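Local coordinates for suppressor of fused family protein (Neisseria gonorrhoeae, PDB 3K5J) that is of unknown function but resembles the N-terminal domain of human Sufu, and may take part in protein binding, at residues K22-T27 against E77-L82; M2-T7 against G64-I69; S57-F62 against S87-Y92. All coordinates share one frame; numbering follows the deposited sequence. Where two conformers were deposited one is given.

How the contacts relate
Contacts 1 and 3 both use helix 77-91, near its start and at its end; their centres are about 14 Å apart, and they do not touch. Contact 2 lies between the N-terminal helix and strand 65-71, which directly precedes helix 77-91. Contacts 1 and 2, with centres about 13 Å apart, meet where His78 ND1 packs on Ile69 CG2 at 3.7 Å. Contacts 2 and 3 are nearer, centres about 10 Å apart, and share polar links: Glu66 OE2 lies 2.8 Å from Gly58 N, and Asn5 OD1 2.8 Å from Ser57 OG. One sulfate ion, probably from the crystallisation liquor, bridges Tyr4 N and Gln61 NE2.

Contact 1. Residues K22-T27 against E77-L82; sequences KGFTWT and EHIETL
Ile79 carries this contact from the helix side, one branch meeting the ring of Phe24 and the other the indole of Trp26. The first interaction is a CH-pi contact. Ile79 CD1 stands over the centre of the Phe24 ring, 3.7 Å from its centroid and 4° off the ring normal, so the methyl is almost equidistant from all six ring carbons. The two side chains cross at about a right angle. CG1 of Ile79 lies anti to the carbonyl carbon (chi1 -58°), and the extended chi2 of 169° carries CD1 out to the ring.

The second interaction is apolar packing of the shorter branch. Ile79 CG2 approaches Trp26 CZ2 at 3.6 Å and the neighbouring CH2 at 3.7 Å, an oblique approach to the six-membered part of the indole. Ile79 O lies at the indole edge, in its plane, 3.8 Å from Trp26 CZ2. The two aromatic residues thus receive different branches of a single isoleucine, and no hydrogen bond crosses between the segments.

Polar bonding runs within the helix instead. Glu77 O accepts both Thr81 N, at 2.9 Å, and Thr81 OG1, at 3.0 Å; they reach it from opposite faces of the carbonyl plane. The hydroxyl therefore folds back on the first turn, adding to the usual i to i+4 bond.

Residues 22-24 belong to an edge strand of the mixed sheet, paired antiparallel with strand 39-43 through backbone bonds of Phe24 with Val40, while Trp26 packs on Val40 beyond the strand. Helix 77-91 lies against the sheet through Ile79 and Leu82 on Tyr54 of strand 52-57 and His78 on Ile69 of strand 65-71. The contact is surface packing that joins the start of this helix to the sheet's edge.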
loop_
_atom_site.group_PDB
_atom_site.type_symbol
_atom_site.label_atom_id
_atom_site.label_comp_id
_atom_site.label_asym_id
_atom_site.label_seq_id
_atom_site.Cartn_x
_atom_site.Cartn_y
_atom_site.Cartn_z
ATOM N N LYS A 22 -14.986 -5.709 -0.387
ATOM C CA LYS A 22 -14.880 -7.161 -0.522
ATOM C C LYS A 22 -13.646 -7.646 0.224
ATOM O O LYS A 22 -12.592 -7.036 0.133
ATOM C CB LYS A 22 -14.746 -7.590 -2.002
ATOM C CG LYS A 22 -14.572 -9.120 -2.228
ATOM C CD LYS A 22 -14.612 -9.534 -3.706
ATOM C CE LYS A 22 -14.641 -11.043 -3.884
ATOM N NZ LYS A 22 -14.738 -11.453 -5.311
ATOM N N GLY A 23 -13.768 -8.760 0.925
ATOM C CA GLY A 23 -12.665 -9.387 1.622
ATOM C C GLY A 23 -12.211 -10.637 0.932
ATOM O O GLY A 23 -13.024 -11.411 0.395
ATOM N N PHE A 24 -10.898 -10.850 0.994
ATOM C CA PHE A 24 -10.195 -12.002 0.411
ATOM C C PHE A 24 -9.440 -12.728 1.507
ATOM O O PHE A 24 -8.965 -12.125 2.494
ATOM C CB PHE A 24 -9.220 -11.551 -0.649
ATOM C CG PHE A 24 -9.886 -10.852 -1.802
ATOM C CD1 PHE A 24 -10.413 -11.607 -2.839
ATOM C CD2 PHE A 24 -10.032 -9.509 -1.840
ATOM C CE1 PHE A 24 -11.022 -10.987 -3.907
ATOM C CE2 PHE A 24 -10.665 -8.890 -2.936
ATOM C CZ PHE A 24 -11.157 -9.632 -3.923
ATOM N N THR A 25 -9.338 -14.042 1.339
ATOM C CA THR A 25 -8.655 -14.934 2.251
ATOM C C THR A 25 -7.833 -15.980 1.496
ATOM O O THR A 25 -7.953 -16.114 0.270
ATOM C CB THR A 25 -9.686 -15.693 3.157
ATOM O OG1 THR A 25 -10.465 -16.543 2.326
ATOM C CG2 THR A 25 -10.607 -14.759 3.965
ATOM N N TRP A 26 -6.983 -16.693 2.233
ATOM C CA TRP A 26 -6.193 -17.805 1.684
ATOM C C TRP A 26 -6.481 -19.090 2.447
ATOM O O TRP A 26 -6.580 -19.102 3.674
ATOM C CB TRP A 26 -4.697 -17.533 1.767
ATOM C CG TRP A 26 -4.209 -16.525 0.773
ATOM C CD1 TRP A 26 -3.512 -16.802 -0.370
ATOM C CD2 TRP A 26 -4.312 -15.076 0.830
ATOM N NE1 TRP A 26 -3.205 -15.627 -1.032
ATOM C CE2 TRP A 26 -3.700 -14.562 -0.331
ATOM C CE3 TRP A 26 -4.895 -14.171 1.720
ATOM C CZ2 TRP A 26 -3.605 -13.196 -0.582
ATOM C CZ3 TRP A 26 -4.837 -12.821 1.434
ATOM C CH2 TRP A 26 -4.219 -12.357 0.266
ATOM N N THR A 27 -6.595 -20.181 1.711
ATOM C CA THR A 27 -6.632 -21.515 2.309
ATOM C C THR A 27 -5.392 -22.342 1.907
ATOM O O THR A 27 -5.167 -23.397 2.454
ATOM C CB THR A 27 -7.935 -22.263 1.967
ATOM O OG1 THR A 27 -8.042 -22.404 0.547
ATOM C CG2 THR A 27 -9.174 -21.552 2.515
ATOM N N GLU A 77 -3.329 -8.397 -9.046
ATOM C CA GLU A 77 -1.926 -8.141 -8.788
ATOM C C GLU A 77 -1.701 -7.602 -7.368
ATOM O O GLU A 77 -0.701 -7.925 -6.712
ATOM C CB GLU A 77 -1.356 -7.176 -9.834
ATOM C CG GLU A 77 -1.235 -7.811 -11.229
ATOM C CD GLU A 77 -1.050 -6.766 -12.328
ATOM O OE1 GLU A 77 -1.983 -5.947 -12.521
ATOM O OE2 GLU A 77 0.023 -6.788 -12.976
ATOM N N HIS A 78 -2.613 -6.757 -6.921
ATOM C CA HIS A 78 -2.421 -6.144 -5.613
ATOM C C HIS A 78 -2.655 -7.096 -4.447
ATOM O O HIS A 78 -2.048 -6.944 -3.374
ATOM C CB HIS A 78 -3.271 -4.882 -5.490
ATOM C CG HIS A 78 -2.980 -3.891 -6.573
ATOM N ND1 HIS A 78 -1.689 -3.555 -6.936
ATOM C CD2 HIS A 78 -3.804 -3.197 -7.394
ATOM C CE1 HIS A 78 -1.755 -2.671 -7.921
ATOM N NE2 HIS A 78 -3.021 -2.445 -8.228
ATOM N N ILE A 79 -3.541 -8.067 -4.651
ATOM C CA ILE A 79 -3.773 -9.096 -3.674
ATOM C C ILE A 79 -2.488 -9.937 -3.520
ATOM O O ILE A 79 -2.027 -10.208 -2.398
ATOM C CB ILE A 79 -4.979 -10.007 -4.053
ATOM C CG1 ILE A 79 -6.244 -9.156 -4.210
ATOM C CG2 ILE A 79 -5.195 -11.052 -3.010
ATOM C CD1 ILE A 79 -7.413 -9.913 -4.848
ATOM N N GLU A 80 -1.893 -10.280 -4.669
ATOM C CA GLU A 80 -0.675 -11.076 -4.715
ATOM C C GLU A 80 0.488 -10.311 -4.044
ATOM O O GLU A 80 1.260 -10.853 -3.232
ATOM C CB GLU A 80 -0.337 -11.383 -6.195
ATOM C CG GLU A 80 -1.382 -12.196 -6.978
ATOM C CD GLU A 80 -1.402 -11.968 -8.507
ATOM O OE1 GLU A 80 -0.511 -11.249 -9.076
ATOM O OE2 GLU A 80 -2.371 -12.513 -9.141
ATOM N N THR A 81 0.602 -9.036 -4.368
ATOM C CA THR A 81 1.669 -8.176 -3.808
ATOM C C THR A 81 1.547 -8.092 -2.297
ATOM O O THR A 81 2.526 -8.239 -1.575
ATOM C CB THR A 81 1.581 -6.752 -4.414
ATOM O OG1 THR A 81 1.908 -6.853 -5.800
ATOM C CG2 THR A 81 2.496 -5.784 -3.736
ATOM N N LEU A 82 0.318 -7.886 -1.806
ATOM C CA LEU A 82 0.143 -7.722 -0.372
ATOM C C LEU A 82 0.426 -9.021 0.394
ATOM O O LEU A 82 0.964 -8.958 1.502
ATOM C CB LEU A 82 -1.225 -7.138 -0.040
ATOM C CG LEU A 82 -1.403 -5.663 -0.420
ATOM C CD1 LEU A 82 -2.871 -5.212 -0.337
ATOM C CD2 LEU A 82 -0.532 -4.749 0.431
#

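Contact 2. Residues M2-T7 against G64-I69; sequences MDYNQT and GQEFFI. With SO4 (sulfate ion), chain B.
Tyr4 of the N-terminal helix and Glu66 of a sheet strand meet through one hydrogen bond between side chains that come from opposite directions. Gly64 opens the strand segment with a positive phi, as the first residue to leave helical geometry after helix 60-63. At Gln65 the strand begins, and this residue directs its CB away from the helix.

Glu66 follows, with its CB pointing toward the helix. Tyr4 OH donates to Glu66 OE2 at 2.7 Å, meeting the anti lone pair, on the side away from OE1. The oxygen sits at the edge of the tyrosine ring and in its plane, 3.3 Å from Tyr4 CE2, while ring and carboxylate planes lie 41° apart. CG of Tyr4 is anti to its own backbone nitrogen (chi1 175°), sending the phenol out from the helix, and a bend at chi2 of Glu66 turns the carboxylate to receive it. Glu66 OE2 also accepts Gly58 N and Gly60 N, and OE1 accepts Ser56 OG, so the buried carboxylate is gripped by several donors, which would probably favour its ionised form.

From Phe67 to Ile69 the strand runs away from the helix. At the start of the helix, Tyr4 N donates to sulfate O1 at 2.8 Å with an angle of 162°, the anion lying where the helix N-terminus presents N-H groups.

Strand 65-71 lies inside the mixed sheet, between strand 52-57, antiparallel, and strand 135-143, parallel. Helix 2-15 packs against the same sheet, with Tyr4 also on Ser57, Met132 and Val135, and the contact joins the chain's N-terminal helix to that central strand.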
loop_
_atom_site.group_PDB
_atom_site.type_symbol
_atom_site.label_atom_id
_atom_site.label_comp_id
_atom_site.label_asym_id
_atom_site.label_seq_id
_atom_site.Cartn_x
_atom_site.Cartn_y
_atom_site.Cartn_z
HETATM N N MSE A 2 -10.026 -13.430 13.189
HETATM C CA MSE A 2 -11.285 -12.881 12.689
HETATM C C MSE A 2 -11.700 -11.593 13.348
HETATM O O MSE A 2 -12.195 -10.696 12.669
HETATM C CB MSE A 2 -12.408 -13.916 12.765
HETATM C CG MSE A 2 -12.236 -15.220 11.947
HETATM SE SE MSE A 2 -13.808 -16.255 11.879
HETATM C CE MSE A 2 -13.970 -16.723 13.750
ATOM N N ASP A 3 -11.593 -11.521 14.670
ATOM C CA ASP A 3 -11.991 -10.305 15.373
ATOM C C ASP A 3 -11.149 -9.114 14.893
ATOM O O ASP A 3 -11.661 -8.048 14.635
ATOM C CB ASP A 3 -11.860 -10.432 16.897
ATOM C CG ASP A 3 -12.991 -11.241 17.551
ATOM O OD1 ASP A 3 -14.109 -11.215 17.022
ATOM O OD2 ASP A 3 -12.692 -11.877 18.588
ATOM N N TYR A 4 -9.839 -9.316 14.777
ATOM C CA TYR A 4 -8.963 -8.232 14.336
ATOM C C TYR A 4 -9.345 -7.818 12.906
ATOM O O TYR A 4 -9.442 -6.647 12.589
ATOM C CB TYR A 4 -7.475 -8.658 14.400
ATOM C CG TYR A 4 -6.595 -7.581 13.820
ATOM C CD1 TYR A 4 -6.237 -6.479 14.566
ATOM C CD2 TYR A 4 -6.146 -7.632 12.510
ATOM C CE1 TYR A 4 -5.516 -5.451 14.035
ATOM C CE2 TYR A 4 -5.402 -6.598 11.972
ATOM C CZ TYR A 4 -5.063 -5.528 12.721
ATOM O OH TYR A 4 -4.313 -4.494 12.213
ATOM N N ASN A 5 -9.555 -8.779 12.019
ATOM C CA ASN A 5 -9.904 -8.453 10.652
ATOM C C ASN A 5 -11.206 -7.651 10.572
ATOM O O ASN A 5 -11.350 -6.738 9.731
ATOM C CB ASN A 5 -10.023 -9.727 9.816
ATOM C CG ASN A 5 -8.695 -10.446 9.614
ATOM O OD1 ASN A 5 -7.628 -9.797 9.664
ATOM N ND2 ASN A 5 -8.754 -11.749 9.437
ATOM N N GLN A 6 -12.158 -8.001 11.437
ATOM C CA GLN A 6 -13.420 -7.278 11.475
ATOM C C GLN A 6 -13.189 -5.843 11.983
ATOM O O GLN A 6 -13.882 -4.914 11.510
ATOM C CB GLN A 6 -14.479 -8.031 12.274
ATOM C CG GLN A 6 -15.832 -7.303 12.335
ATOM C CD GLN A 6 -16.465 -7.129 10.994
ATOM O OE1 GLN A 6 -16.535 -8.066 10.200
ATOM N NE2 GLN A 6 -16.967 -5.930 10.725
ATOM N N THR A 7 -12.271 -5.635 12.935
ATOM C CA THR A 7 -11.919 -4.253 13.326
ATOM C C THR A 7 -11.380 -3.454 12.139
ATOM O O THR A 7 -11.781 -2.311 11.945
ATOM C CB THR A 7 -10.991 -4.141 14.550
ATOM O OG1 THR A 7 -9.628 -4.447 14.217
ATOM C CG2 THR A 7 -11.546 -4.976 15.744
ATOM N N GLY A 64 2.150 -3.141 13.997
ATOM C CA GLY A 64 1.511 -1.895 14.376
ATOM C C GLY A 64 0.958 -1.036 13.222
ATOM O O GLY A 64 0.442 0.066 13.429
ATOM N N GLN A 65 1.066 -1.572 11.997
ATOM C CA GLN A 65 0.547 -0.888 10.821
ATOM C C GLN A 65 0.117 -1.925 9.760
ATOM O O GLN A 65 0.619 -3.043 9.729
ATOM C CB GLN A 65 1.526 0.137 10.223
ATOM C CG GLN A 65 2.925 -0.451 9.982
ATOM C CD GLN A 65 3.984 0.039 10.930
ATOM O OE1 GLN A 65 3.671 0.555 12.004
ATOM N NE2 GLN A 65 5.248 -0.166 10.561
ATOM N N GLU A 66 -0.815 -1.465 8.943
ATOM C CA GLU A 66 -1.229 -2.098 7.700
ATOM C C GLU A 66 -0.823 -1.200 6.539
ATOM O O GLU A 66 -0.402 -0.051 6.749
ATOM C CB GLU A 66 -2.738 -2.276 7.664
ATOM C CG GLU A 66 -3.330 -3.123 8.770
ATOM C CD GLU A 66 -2.971 -4.594 8.816
ATOM O OE1 GLU A 66 -2.347 -5.102 7.855
ATOM O OE2 GLU A 66 -3.305 -5.247 9.856
ATOM N N PHE A 67 -0.991 -1.719 5.318
ATOM C CA PHE A 67 -0.552 -1.036 4.108
ATOM C C PHE A 67 -1.678 -1.052 3.067
ATOM O O PHE A 67 -2.467 -2.006 2.998
ATOM C CB PHE A 67 0.682 -1.726 3.537
ATOM C CG PHE A 67 1.845 -1.753 4.493
ATOM C CD1 PHE A 67 2.626 -0.612 4.671
ATOM C CD2 PHE A 67 2.068 -2.828 5.316
ATOM C CE1 PHE A 67 3.650 -0.613 5.579
ATOM C CE2 PHE A 67 3.087 -2.797 6.265
ATOM C CZ PHE A 67 3.865 -1.699 6.399
ATOM N N PHE A 68 -1.746 -0.033 2.211
ATOM C CA PHE A 68 -2.714 -0.041 1.135
ATOM C C PHE A 68 -2.146 0.497 -0.165
ATOM O O PHE A 68 -1.221 1.321 -0.179
ATOM C CB PHE A 68 -4.014 0.722 1.506
ATOM C CG PHE A 68 -3.836 2.165 1.755
ATOM C CD1 PHE A 68 -3.962 3.066 0.692
ATOM C CD2 PHE A 68 -3.595 2.656 3.010
ATOM C CE1 PHE A 68 -3.782 4.426 0.896
ATOM C CE2 PHE A 68 -3.441 4.017 3.207
ATOM C CZ PHE A 68 -3.523 4.908 2.162
ATOM N N ILE A 69 -2.755 0.041 -1.257
ATOM C CA ILE A 69 -2.416 0.416 -2.641
ATOM C C ILE A 69 -3.656 1.059 -3.256
ATOM O O ILE A 69 -4.773 0.487 -3.145
ATOM C CB ILE A 69 -2.002 -0.815 -3.466
ATOM C CG1 ILE A 69 -0.758 -1.489 -2.897
ATOM C CG2 ILE A 69 -1.813 -0.446 -4.947
ATOM C CD1 ILE A 69 -0.531 -2.948 -3.308
HETATM S S SO4 B . -7.827 -11.874 17.060
HETATM O O1 SO4 B . -8.455 -11.573 15.778
HETATM O O2 SO4 B . -6.396 -12.104 16.903
HETATM O O3 SO4 B . -8.081 -10.746 17.962
HETATM O O4 SO4 B . -8.433 -13.080 17.648
#

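Contact 3. Residues S57-F62 against S87-Y92; sequences SGIGQF and SASMHY. With SO4 (sulfate ion), chain B.
A Met-aromatic contact, here through selenomethionine, joins the short helix 60-63 and the turn before it to the last turns of helix 77-91. Met90 is modelled in two conformers, and the contacts of its side chain given here hold for one of them. Met90 SE lies 4.4 Å from the centroid of the Phe62 ring, 41° off the ring normal, an oblique approach that places it nearer the CG and CD2 side of the ring. The selenium is also 3.7 Å from Phe62 CB, and the two side chains cross at about a right angle. Met90 bends at both chi2 (-51°) and chi3, which swings its terminal methyl back toward Ile59: Met90 CE packs on Ile59 CG2 at 3.7 Å. Selenium and methyl thus meet Phe62 and Ile59, three residues apart in sequence.

Ser89 adds a polar neighbour to the patch from the preceding position. Ser89 OG touches the Ile59 CG2 methyl at 3.6 Å, a van der Waals contact; the hydroxyl is hydrogen-bonded to Ala86 O of its own helix. The CG2 methyl of Ile59 is therefore shared by Met90 CE and Ser89 OG.

Around these side chains, Ile59 also packs on Phe38, Phe62 on Leu35 and Ser89 on Phe96. On the flank away from Met90, Gln61 reaches toward the N-terminal helix and donates from NE2 to O2 of the sulfate ion at 2.9 Å, nearly straight at 169°.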
loop_
_atom_site.group_PDB
_atom_site.type_symbol
_atom_site.label_atom_id
_atom_site.label_comp_id
_atom_site.label_asym_id
_atom_site.label_seq_id
_atom_site.Cartn_x
_atom_site.Cartn_y
_atom_site.Cartn_z
ATOM N N SER A 57 -4.757 -6.738 6.000
ATOM C CA SER A 57 -5.318 -6.940 7.327
ATOM C C SER A 57 -4.689 -8.142 8.009
ATOM O O SER A 57 -4.921 -9.299 7.609
ATOM C CB SER A 57 -6.845 -7.160 7.220
ATOM O OG SER A 57 -7.450 -7.281 8.513
ATOM N N GLY A 58 -3.880 -7.855 9.009
ATOM C CA GLY A 58 -3.261 -8.895 9.823
ATOM C C GLY A 58 -1.834 -8.537 10.218
ATOM O O GLY A 58 -1.327 -8.963 11.257
ATOM N N ILE A 59 -1.164 -7.743 9.393
ATOM C CA ILE A 59 0.217 -7.319 9.652
ATOM C C ILE A 59 0.259 -6.466 10.908
ATOM O O ILE A 59 1.213 -6.508 11.675
ATOM C CB ILE A 59 0.817 -6.544 8.409
ATOM C CG1 ILE A 59 0.873 -7.451 7.162
ATOM C CG2 ILE A 59 2.163 -5.907 8.787
ATOM C CD1 ILE A 59 1.131 -6.768 5.862
ATOM N N GLY A 60 -0.818 -5.717 11.145
ATOM C CA GLY A 60 -0.821 -4.762 12.254
ATOM C C GLY A 60 -0.792 -5.388 13.635
ATOM O O GLY A 60 -0.339 -4.759 14.577
ATOM N N GLN A 61 -1.171 -6.647 13.746
ATOM C CA GLN A 61 -1.098 -7.325 15.033
ATOM C C GLN A 61 0.350 -7.530 15.501
ATOM O O GLN A 61 0.576 -7.685 16.701
ATOM C CB GLN A 61 -1.859 -8.652 14.989
ATOM C CG GLN A 61 -3.336 -8.523 14.748
ATOM C CD GLN A 61 -4.084 -9.793 15.099
ATOM O OE1 GLN A 61 -4.034 -10.809 14.376
ATOM N NE2 GLN A 61 -4.772 -9.761 16.279
ATOM N N PHE A 62 1.303 -7.563 14.575
ATOM C CA PHE A 62 2.712 -7.733 14.920
ATOM C C PHE A 62 3.525 -6.469 14.693
ATOM O O PHE A 62 4.431 -6.192 15.454
ATOM C CB PHE A 62 3.286 -8.911 14.120
ATOM C CG PHE A 62 2.592 -10.218 14.418
ATOM C CD1 PHE A 62 3.022 -11.015 15.475
ATOM C CD2 PHE A 62 1.461 -10.636 13.673
ATOM C CE1 PHE A 62 2.374 -12.209 15.771
ATOM C CE2 PHE A 62 0.782 -11.826 13.994
ATOM C CZ PHE A 62 1.266 -12.612 15.040
ATOM N N SER A 87 4.377 -11.675 4.176
ATOM C CA SER A 87 5.504 -12.579 4.474
ATOM C C SER A 87 6.772 -11.790 4.772
ATOM O O SER A 87 7.476 -12.058 5.767
ATOM C CB SER A 87 5.750 -13.503 3.273
ATOM O OG SER A 87 6.987 -14.193 3.431
ATOM N N ALA A 88 7.101 -10.841 3.903
ATOM C CA ALA A 88 8.334 -10.050 4.036
ATOM C C ALA A 88 8.369 -9.243 5.327
ATOM O O ALA A 88 9.404 -9.150 6.025
ATOM C CB ALA A 88 8.531 -9.148 2.844
ATOM N N SER A 89 7.217 -8.676 5.695
ATOM C CA SER A 89 7.167 -7.810 6.874
ATOM C C SER A 89 7.326 -8.616 8.165
ATOM O O SER A 89 7.794 -8.067 9.177
ATOM C CB SER A 89 5.865 -6.994 6.887
ATOM O OG SER A 89 4.772 -7.829 7.147
HETATM N N MSE A 90 6.899 -9.884 8.175
HETATM C CA MSE A 90 7.087 -10.751 9.341
HETATM C C MSE A 90 8.561 -11.131 9.513
HETATM O O MSE A 90 9.041 -11.281 10.638
HETATM C CB MSE A 90 6.221 -12.012 9.255
HETATM C CG MSE A 90 4.703 -11.773 9.405
HETATM SE SE MSE A 90 4.080 -10.721 10.957
HETATM C CE MSE A 90 3.847 -8.925 10.179
ATOM N N HIS A 91 9.287 -11.245 8.402
ATOM C CA HIS A 91 10.724 -11.588 8.443
ATOM C C HIS A 91 11.639 -10.399 8.671
ATOM O O HIS A 91 12.678 -10.503 9.350
ATOM C CB HIS A 91 11.117 -12.321 7.181
ATOM C CG HIS A 91 10.624 -13.723 7.149
ATOM N ND1 HIS A 91 9.953 -14.249 6.075
ATOM C CD2 HIS A 91 10.668 -14.705 8.085
ATOM C CE1 HIS A 91 9.681 -15.521 6.311
ATOM N NE2 HIS A 91 10.066 -15.812 7.538
ATOM N N TYR A 92 11.243 -9.257 8.108
ATOM C CA TYR A 92 12.072 -8.062 8.054
ATOM C C TYR A 92 11.295 -6.814 8.489
ATOM O O TYR A 92 11.150 -5.859 7.704
ATOM C CB TYR A 92 12.649 -7.873 6.653
ATOM C CG TYR A 92 13.382 -9.076 6.124
ATOM C CD1 TYR A 92 14.620 -9.463 6.656
ATOM C CD2 TYR A 92 12.817 -9.875 5.155
ATOM C CE1 TYR A 92 15.281 -10.594 6.179
ATOM C CE2 TYR A 92 13.460 -10.999 4.672
ATOM C CZ TYR A 92 14.680 -11.366 5.192
ATOM O OH TYR A 92 15.311 -12.497 4.691
HETATM S S SO4 B . -7.827 -11.874 17.060
HETATM O O1 SO4 B . -8.455 -11.573 15.778
HETATM O O2 SO4 B . -6.396 -12.104 16.903
HETATM O O3 SO4 B . -8.081 -10.746 17.962
HETATM O O4 SO4 B . -8.433 -13.080 17.648
#